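Local coordinates for protein polyketide synthase III (PDB 4B0N) that probably acts as a type III polyketide synthase, an acyltransferase of the chalcone synthase family, in making the phenolic monomers of brown-algal phlorotannins, at residues S86-Y92 / W356-Y362; I219-S225 / F243-A249. One frame throughout, in Å; residues are numbered along the deposited sequence.

Interaction 1: residues S86-Y92 / W356-Y362; sequences SRIGSRY and WAVLGEY. With ACD (arachidonic acid), chain D.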
loop_
_atom_site.group_PDB
_atom_site.type_symbol
_atom_site.label_atom_id
_atom_site.label_comp_id
_atom_site.label_asym_id
_atom_site.label_seq_id
_atom_site.Cartn_x
_atom_site.Cartn_y
_atom_site.Cartn_z
ATOM N N SER A 86 25.759 18.368 6.700
ATOM C CA SER A 86 24.460 17.760 6.413
ATOM C C SER A 86 23.380 18.785 6.076
ATOM O O SER A 86 22.338 18.427 5.515
ATOM C CB SER A 86 24.004 16.893 7.592
ATOM O OG SER A 86 23.698 17.685 8.727
ATOM N N ARG A 87 23.638 20.048 6.423
ATOM C CA ARG A 87 22.672 21.149 6.284
ATOM C C ARG A 87 21.436 20.954 7.170
ATOM O O ARG A 87 20.418 21.623 6.993
ATOM C CB ARG A 87 22.274 21.371 4.815
ATOM C CG ARG A 87 23.352 21.987 3.933
ATOM C CD ARG A 87 23.244 23.505 3.863
ATOM N NE ARG A 87 23.595 24.028 2.540
ATOM C CZ ARG A 87 23.408 25.287 2.149
ATOM N NH1 ARG A 87 22.870 26.177 2.976
ATOM N NH2 ARG A 87 23.755 25.661 0.924
ATOM N N ILE A 88 21.544 20.032 8.120
ATOM C CA ILE A 88 20.483 19.761 9.085
ATOM C C ILE A 88 20.890 20.330 10.443
ATOM O O ILE A 88 21.953 19.993 10.976
ATOM C CB ILE A 88 20.186 18.247 9.198
ATOM C CG1 ILE A 88 19.626 17.715 7.877
ATOM C CG2 ILE A 88 19.213 17.965 10.336
ATOM C CD1 ILE A 88 19.789 16.223 7.681
ATOM N N GLY A 89 20.046 21.206 10.984
ATOM C CA GLY A 89 20.301 21.827 12.279
ATOM C C GLY A 89 19.627 21.071 13.404
ATOM O O GLY A 89 20.128 21.042 14.531
ATOM N N SER A 90 18.491 20.456 13.084
ATOM C CA SER A 90 17.674 19.734 14.053
ATOM C C SER A 90 16.722 18.773 13.349
ATOM O O SER A 90 16.491 18.890 12.143
ATOM C CB SER A 90 16.869 20.718 14.907
ATOM O OG SER A 90 16.031 21.531 14.102
ATOM N N ARG A 91 16.185 17.820 14.109
ATOM C CA ARG A 91 15.130 16.920 13.628
ATOM C C ARG A 91 14.354 16.296 14.791
ATOM O O ARG A 91 14.835 16.271 15.924
ATOM C CB ARG A 91 15.674 15.855 12.660
ATOM C CG ARG A 91 16.916 15.123 13.129
ATOM C CD ARG A 91 17.678 14.510 11.969
ATOM N NE ARG A 91 18.991 14.044 12.410
ATOM C CZ ARG A 91 19.323 12.769 12.601
ATOM N NH1 ARG A 91 18.450 11.797 12.369
ATOM N NH2 ARG A 91 20.546 12.463 13.014
ATOM N N TYR A 92 13.150 15.808 14.501
ATOM C CA TYR A 92 12.219 15.350 15.535
ATOM C C TYR A 92 12.157 13.827 15.644
ATOM O O TYR A 92 12.146 13.123 14.633
ATOM C CB TYR A 92 10.818 15.914 15.273
ATOM C CG TYR A 92 10.735 17.424 15.319
ATOM C CD1 TYR A 92 11.251 18.205 14.284
ATOM C CD2 TYR A 92 10.126 18.073 16.391
ATOM C CE1 TYR A 92 11.177 19.585 14.325
ATOM C CE2 TYR A 92 10.043 19.456 16.438
ATOM C CZ TYR A 92 10.569 20.204 15.401
ATOM O OH TYR A 92 10.496 21.577 15.441
ATOM N N TRP A 356 15.524 23.749 1.484
ATOM C CA TRP A 356 16.611 23.841 2.458
ATOM C C TRP A 356 16.081 24.075 3.842
ATOM O O TRP A 356 16.599 23.522 4.814
ATOM C CB TRP A 356 17.584 24.952 2.085
ATOM C CG TRP A 356 18.414 24.656 0.860
ATOM C CD1 TRP A 356 18.353 25.289 -0.381
ATOM C CD2 TRP A 356 19.465 23.640 0.717
ATOM N NE1 TRP A 356 19.264 24.750 -1.251
ATOM C CE2 TRP A 356 19.963 23.757 -0.661
ATOM C CE3 TRP A 356 20.022 22.680 1.556
ATOM C CZ2 TRP A 356 20.972 22.940 -1.152
ATOM C CZ3 TRP A 356 21.040 21.862 1.049
ATOM C CH2 TRP A 356 21.502 21.990 -0.271
ATOM N N ALA A 357 15.035 24.895 3.933
ATOM C CA ALA A 357 14.414 25.254 5.206
ATOM C C ALA A 357 13.801 24.045 5.919
ATOM O O ALA A 357 13.966 23.886 7.133
ATOM C CB ALA A 357 13.370 26.343 4.998
ATOM N N VAL A 358 13.100 23.201 5.164
ATOM C CA VAL A 358 12.506 21.986 5.711
ATOM C C VAL A 358 13.611 21.047 6.178
ATOM O O VAL A 358 13.597 20.585 7.318
ATOM C CB VAL A 358 11.572 21.300 4.690
ATOM C CG1 VAL A 358 11.259 19.864 5.094
ATOM C CG2 VAL A 358 10.286 22.097 4.543
ATOM N N LEU A 359 14.576 20.801 5.292
ATOM C CA LEU A 359 15.733 19.946 5.572
ATOM C C LEU A 359 16.488 20.382 6.829
ATOM O O LEU A 359 16.822 19.554 7.673
ATOM C CB LEU A 359 16.671 19.933 4.356
ATOM C CG LEU A 359 17.736 18.850 4.128
ATOM C CD1 LEU A 359 19.090 19.258 4.687
ATOM C CD2 LEU A 359 17.303 17.479 4.637
ATOM N N GLY A 360 16.737 21.684 6.948
ATOM C CA GLY A 360 17.463 22.242 8.089
ATOM C C GLY A 360 16.742 22.102 9.419
ATOM O O GLY A 360 17.376 21.891 10.460
ATOM N N GLU A 361 15.417 22.213 9.379
ATOM C CA GLU A 361 14.598 22.196 10.590
ATOM C C GLU A 361 14.120 20.794 10.970
ATOM O O GLU A 361 14.025 20.471 12.158
ATOM C CB GLU A 361 13.412 23.165 10.440
ATOM C CG GLU A 361 12.344 23.109 11.533
ATOM C CD GLU A 361 12.868 23.394 12.935
ATOM O OE1 GLU A 361 13.945 24.017 13.081
ATOM O OE2 GLU A 361 12.188 22.995 13.905
ATOM N N TYR A 362 13.840 19.967 9.963
ATOM C CA TYR A 362 13.192 18.669 10.179
ATOM C C TYR A 362 14.008 17.455 9.732
ATOM O O TYR A 362 13.733 16.335 10.162
ATOM C CB TYR A 362 11.834 18.632 9.468
ATOM C CG TYR A 362 10.897 19.775 9.795
ATOM C CD1 TYR A 362 10.265 19.857 11.037
ATOM C CD2 TYR A 362 10.622 20.763 8.851
ATOM C CE1 TYR A 362 9.401 20.901 11.334
ATOM C CE2 TYR A 362 9.759 21.809 9.138
ATOM C CZ TYR A 362 9.150 21.874 10.378
ATOM O OH TYR A 362 8.290 22.913 10.663
HETATM C C1 ACD D . 15.094 7.123 0.646
HETATM C C2 ACD D . 14.019 6.074 0.831
HETATM C C3 ACD D . 13.610 6.007 2.299
HETATM C C4 ACD D . 13.258 4.582 2.708
HETATM C C5 ACD D . 13.274 4.455 4.212
HETATM C C6 ACD D . 13.019 3.287 4.795
HETATM C C7 ACD D . 13.028 3.191 6.302
HETATM C C8 ACD D . 14.421 2.969 6.838
HETATM C C9 ACD D . 14.713 3.379 8.072
HETATM C C10 ACD D . 16.094 3.166 8.644
HETATM C C11 ACD D . 16.743 4.493 8.948
HETATM C C12 ACD D . 17.306 4.705 10.134
HETATM C C13 ACD D . 17.957 6.037 10.421
HETATM C C14 ACD D . 17.488 6.588 11.747
HETATM C C15 ACD D . 17.810 7.834 12.088
HETATM C C16 ACD D . 17.360 8.415 13.407
HETATM C C17 ACD D . 18.438 8.164 14.455
HETATM C C18 ACD D . 19.196 9.433 14.829
HETATM C C19 ACD D . 20.677 9.123 14.997
HETATM C C20 ACD D . 21.415 10.288 15.616
HETATM O O1 ACD D . 14.981 7.948 -0.288
#
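Arg87 lays its guanidinium over one face of the Trp356 indole, with CZ 4.3 Å from the six-membered ring's centroid and only 10° off the ring normal, which meets the criteria for a cation-pi stack; Glu349 takes the same group in a salt bridge. Ile88 crosses Leu359 at about a right angle, Ile88 CG1 lying 3.6 Å from Leu359 CD1. Next, Gly360 O accepts two backbone donors: Gly89 N comes in on a lone pair at 2.8 Å, and Ser90 N nearly along the C=O axis. Ser90 OG adds a bond to Glu361 O. Arg91 sets CB against Tyr362 O; its guanidinium, bonded through NE to Gln59, packs obliquely on the arachidonic acid chain, NH1 3.5 Å from C18. At Tyr92, OH donates to Glu361 OE2 at 2.7 Å; the bend at chi2 (59°) turns that carboxylate back from a CB that points away. The Tyr92 ring also meets Tyr362 obliquely, and a phenylalanine here would probably leave Glu361 OE2 with Arg56 but without its phenolic donor. Hydrogen bonds to carbonyls in the last turn of helix 353-362, between the Arg87 stack and the Tyr92-Glu361 bond, thus join the N-terminal and C-terminal halves.

Interaction 2: residues I219-S225 / F243-A249; sequences ICVELSS and FADGCAA. With ACD (arachidonic acid), chain D.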
loop_
_atom_site.group_PDB
_atom_site.type_symbol
_atom_site.label_atom_id
_atom_site.label_comp_id
_atom_site.label_asym_id
_atom_site.label_seq_id
_atom_site.Cartn_x
_atom_site.Cartn_y
_atom_site.Cartn_z
ATOM N N ILE A 219 -2.880 10.896 4.279
ATOM C CA ILE A 219 -1.978 11.119 5.409
ATOM C C ILE A 219 -0.662 10.374 5.233
ATOM O O ILE A 219 -0.643 9.151 5.086
ATOM C CB ILE A 219 -2.610 10.700 6.757
ATOM C CG1 ILE A 219 -4.026 11.267 6.891
ATOM C CG2 ILE A 219 -1.736 11.158 7.920
ATOM C CD1 ILE A 219 -4.785 10.785 8.108
ATOM N N CYS A 220 0.432 11.127 5.251
ATOM C CA CYS A 220 1.769 10.551 5.284
ATOM C C CYS A 220 2.318 10.580 6.701
ATOM O O CYS A 220 2.363 11.631 7.345
ATOM C CB CYS A 220 2.704 11.294 4.341
ATOM S SG CYS A 220 2.281 11.040 2.608
ATOM N N VAL A 221 2.716 9.411 7.182
ATOM C CA VAL A 221 3.286 9.282 8.510
ATOM C C VAL A 221 4.569 8.488 8.399
ATOM O O VAL A 221 4.642 7.508 7.654
ATOM C CB VAL A 221 2.306 8.610 9.501
ATOM C CG1 VAL A 221 1.921 7.209 9.038
ATOM C CG2 VAL A 221 2.890 8.584 10.908
ATOM N N GLU A 222 5.582 8.923 9.137
ATOM C CA GLU A 222 6.876 8.273 9.095
ATOM C C GLU A 222 7.607 8.396 10.419
ATOM O O GLU A 222 7.657 9.473 11.015
ATOM C CB GLU A 222 7.715 8.865 7.969
ATOM C CG GLU A 222 8.381 7.811 7.112
ATOM C CD GLU A 222 7.428 7.151 6.129
ATOM O OE1 GLU A 222 6.851 7.861 5.278
ATOM O OE2 GLU A 222 7.268 5.915 6.203
ATOM N N LEU A 223 8.160 7.275 10.874
ATOM C CA LEU A 223 8.955 7.223 12.099
ATOM C C LEU A 223 10.211 6.392 11.873
ATOM O O LEU A 223 10.238 5.200 12.189
ATOM C CB LEU A 223 8.143 6.628 13.256
ATOM C CG LEU A 223 7.165 7.486 14.059
ATOM C CD1 LEU A 223 5.861 7.721 13.314
ATOM C CD2 LEU A 223 6.888 6.785 15.375
ATOM N N SER A 224 11.245 7.020 11.320
ATOM C CA SER A 224 12.531 6.349 11.125
ATOM C C SER A 224 13.356 6.236 12.419
ATOM O O SER A 224 14.398 5.577 12.436
ATOM C CB SER A 224 13.338 7.007 9.993
ATOM O OG SER A 224 13.370 8.417 10.106
ATOM N N SER A 225 12.879 6.857 13.500
ATOM C CA SER A 225 13.567 6.799 14.796
ATOM C C SER A 225 13.313 5.494 15.550
ATOM O O SER A 225 13.813 5.300 16.660
ATOM C CB SER A 225 13.182 7.990 15.682
ATOM O OG SER A 225 11.881 7.835 16.228
ATOM N N PHE A 243 17.879 10.852 8.249
ATOM C CA PHE A 243 16.477 10.454 8.420
ATOM C C PHE A 243 15.885 10.878 9.762
ATOM O O PHE A 243 16.574 10.869 10.782
ATOM C CB PHE A 243 16.298 8.943 8.219
ATOM C CG PHE A 243 16.547 8.474 6.808
ATOM C CD1 PHE A 243 16.340 9.323 5.718
ATOM C CD2 PHE A 243 16.961 7.172 6.565
ATOM C CE1 PHE A 243 16.566 8.886 4.422
ATOM C CE2 PHE A 243 17.183 6.728 5.269
ATOM C CZ PHE A 243 16.987 7.585 4.196
ATOM N N ALA A 244 14.599 11.237 9.742
ATOM C CA ALA A 244 13.893 11.750 10.922
ATOM C C ALA A 244 12.413 11.352 10.942
ATOM O O ALA A 244 11.943 10.633 10.059
ATOM C CB ALA A 244 14.034 13.260 10.992
ATOM N N ASP A 245 11.686 11.829 11.951
ATOM C CA ASP A 245 10.264 11.517 12.113
ATOM C C ASP A 245 9.372 12.710 11.785
ATOM O O ASP A 245 9.706 13.852 12.116
ATOM C CB ASP A 245 9.980 11.053 13.542
ATOM C CG ASP A 245 10.686 9.758 13.900
ATOM O OD1 ASP A 245 11.671 9.384 13.229
ATOM O OD2 ASP A 245 10.245 9.107 14.869
ATOM N N GLY A 246 8.234 12.437 11.147
ATOM C CA GLY A 246 7.281 13.483 10.764
ATOM C C GLY A 246 5.955 12.983 10.217
ATOM O O GLY A 246 5.828 11.825 9.820
ATOM N N CYS A 247 4.965 13.872 10.201
ATOM C CA CYS A 247 3.641 13.561 9.667
ATOM C C CYS A 247 2.980 14.773 9.009
ATOM O O CYS A 247 3.085 15.902 9.493
ATOM C CB CYS A 247 2.736 12.996 10.764
ATOM S SG CYS A 247 1.028 12.691 10.254
ATOM N N ALA A 248 2.298 14.516 7.897
ATOM C CA ALA A 248 1.570 15.548 7.169
ATOM C C ALA A 248 0.320 14.963 6.535
ATOM O O ALA A 248 0.336 13.834 6.044
ATOM C CB ALA A 248 2.456 16.183 6.110
ATOM N N ALA A 249 -0.760 15.735 6.553
ATOM C CA ALA A 249 -2.036 15.288 6.003
ATOM C C ALA A 249 -2.631 16.312 5.043
ATOM O O ALA A 249 -2.331 17.507 5.121
ATOM C CB ALA A 249 -3.014 14.966 7.121
HETATM C C1 ACD D . 15.094 7.123 0.646
HETATM C C2 ACD D . 14.019 6.074 0.831
HETATM C C3 ACD D . 13.610 6.007 2.299
HETATM C C4 ACD D . 13.258 4.582 2.708
HETATM C C5 ACD D . 13.274 4.455 4.212
HETATM C C6 ACD D . 13.019 3.287 4.795
HETATM C C7 ACD D . 13.028 3.191 6.302
HETATM C C8 ACD D . 14.421 2.969 6.838
HETATM C C9 ACD D . 14.713 3.379 8.072
HETATM C C10 ACD D . 16.094 3.166 8.644
HETATM C C11 ACD D . 16.743 4.493 8.948
HETATM C C12 ACD D . 17.306 4.705 10.134
HETATM C C13 ACD D . 17.957 6.037 10.421
HETATM C C14 ACD D . 17.488 6.588 11.747
HETATM C C15 ACD D . 17.810 7.834 12.088
HETATM C C16 ACD D . 17.360 8.415 13.407
HETATM C C17 ACD D . 18.438 8.164 14.455
HETATM C C18 ACD D . 19.196 9.433 14.829
HETATM C C19 ACD D . 20.677 9.123 14.997
HETATM C C20 ACD D . 21.415 10.288 15.616
HETATM O O1 ACD D . 14.981 7.948 -0.288
#
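Strands 219-223 and 245-249 run antiparallel, their axes 4.7 Å apart at 177°. Two hydrogen-bonded pairs fix the register: in Cys220–Ala248, Cys220 N reaches Ala248 O at 2.8 Å. In Glu222–Gly246, Glu222 N to Gly246 O and Gly246 N to Glu222 O are both 3.0 Å. Between them, at the non-hydrogen-bonded pair Val221–Cys247, SG of Cys247 reaches back to Ile219 CG2 at 3.9 Å, its first torsion (176°) placing it anti to the backbone N. Ile219 CG1 also touches Ala249 CB. Helix 121-146 covers the face that bears these residues. Both strands are interior to the mixed five-stranded sheet in the N-terminal half of the thiolase fold, with 154-161 beyond one and 42-51 beyond the other; helix 234-242 lies in the connection between them. On the opposite face Glu222 turns away from Gly246, its carboxylate held by Ser162 N, the hydroxyls of Ser161 and Thr163, and Ser367. Asp245 then grips Ser225: OD1 takes Ser225 N on its syn lone pair at 2.8 Å, while Ser225 OG lies beside OD2 at a separation too short to be trusted in detail at 2.85 Å resolution. Ser224 OG bonds Ala244 O from above the carbonyl plane. At the pocket, Ser224 O lies 3.3 Å from C14 of arachidonic acid, and the Phe243 ring presents its edge to C11, CD2 being 3.6 Å from it.

How the interactions relate
Interaction 2 is wholly buried, about 7 Å from the centre of the chain to its own centre, and rests on regular strand-to-strand bonding, with apolar side chains along the strands and a polar end at Asp245 and the two serines; interaction 1 lies about 13 Å out, only partly buried, and relies on a helix end, a charged stack and a tyrosine–carboxylate bond. Interaction 1 joins the two halves of the fold, interaction 2 two strands of one half. They nevertheless meet: Tyr92 O and Asp245 N, 3.0 Å apart, probably form a hydrogen bond, Arg91 and Tyr362 pack on Ala244, and Arg91 NH1 makes a weak bond to Phe243 O. Both border the arachidonic acid.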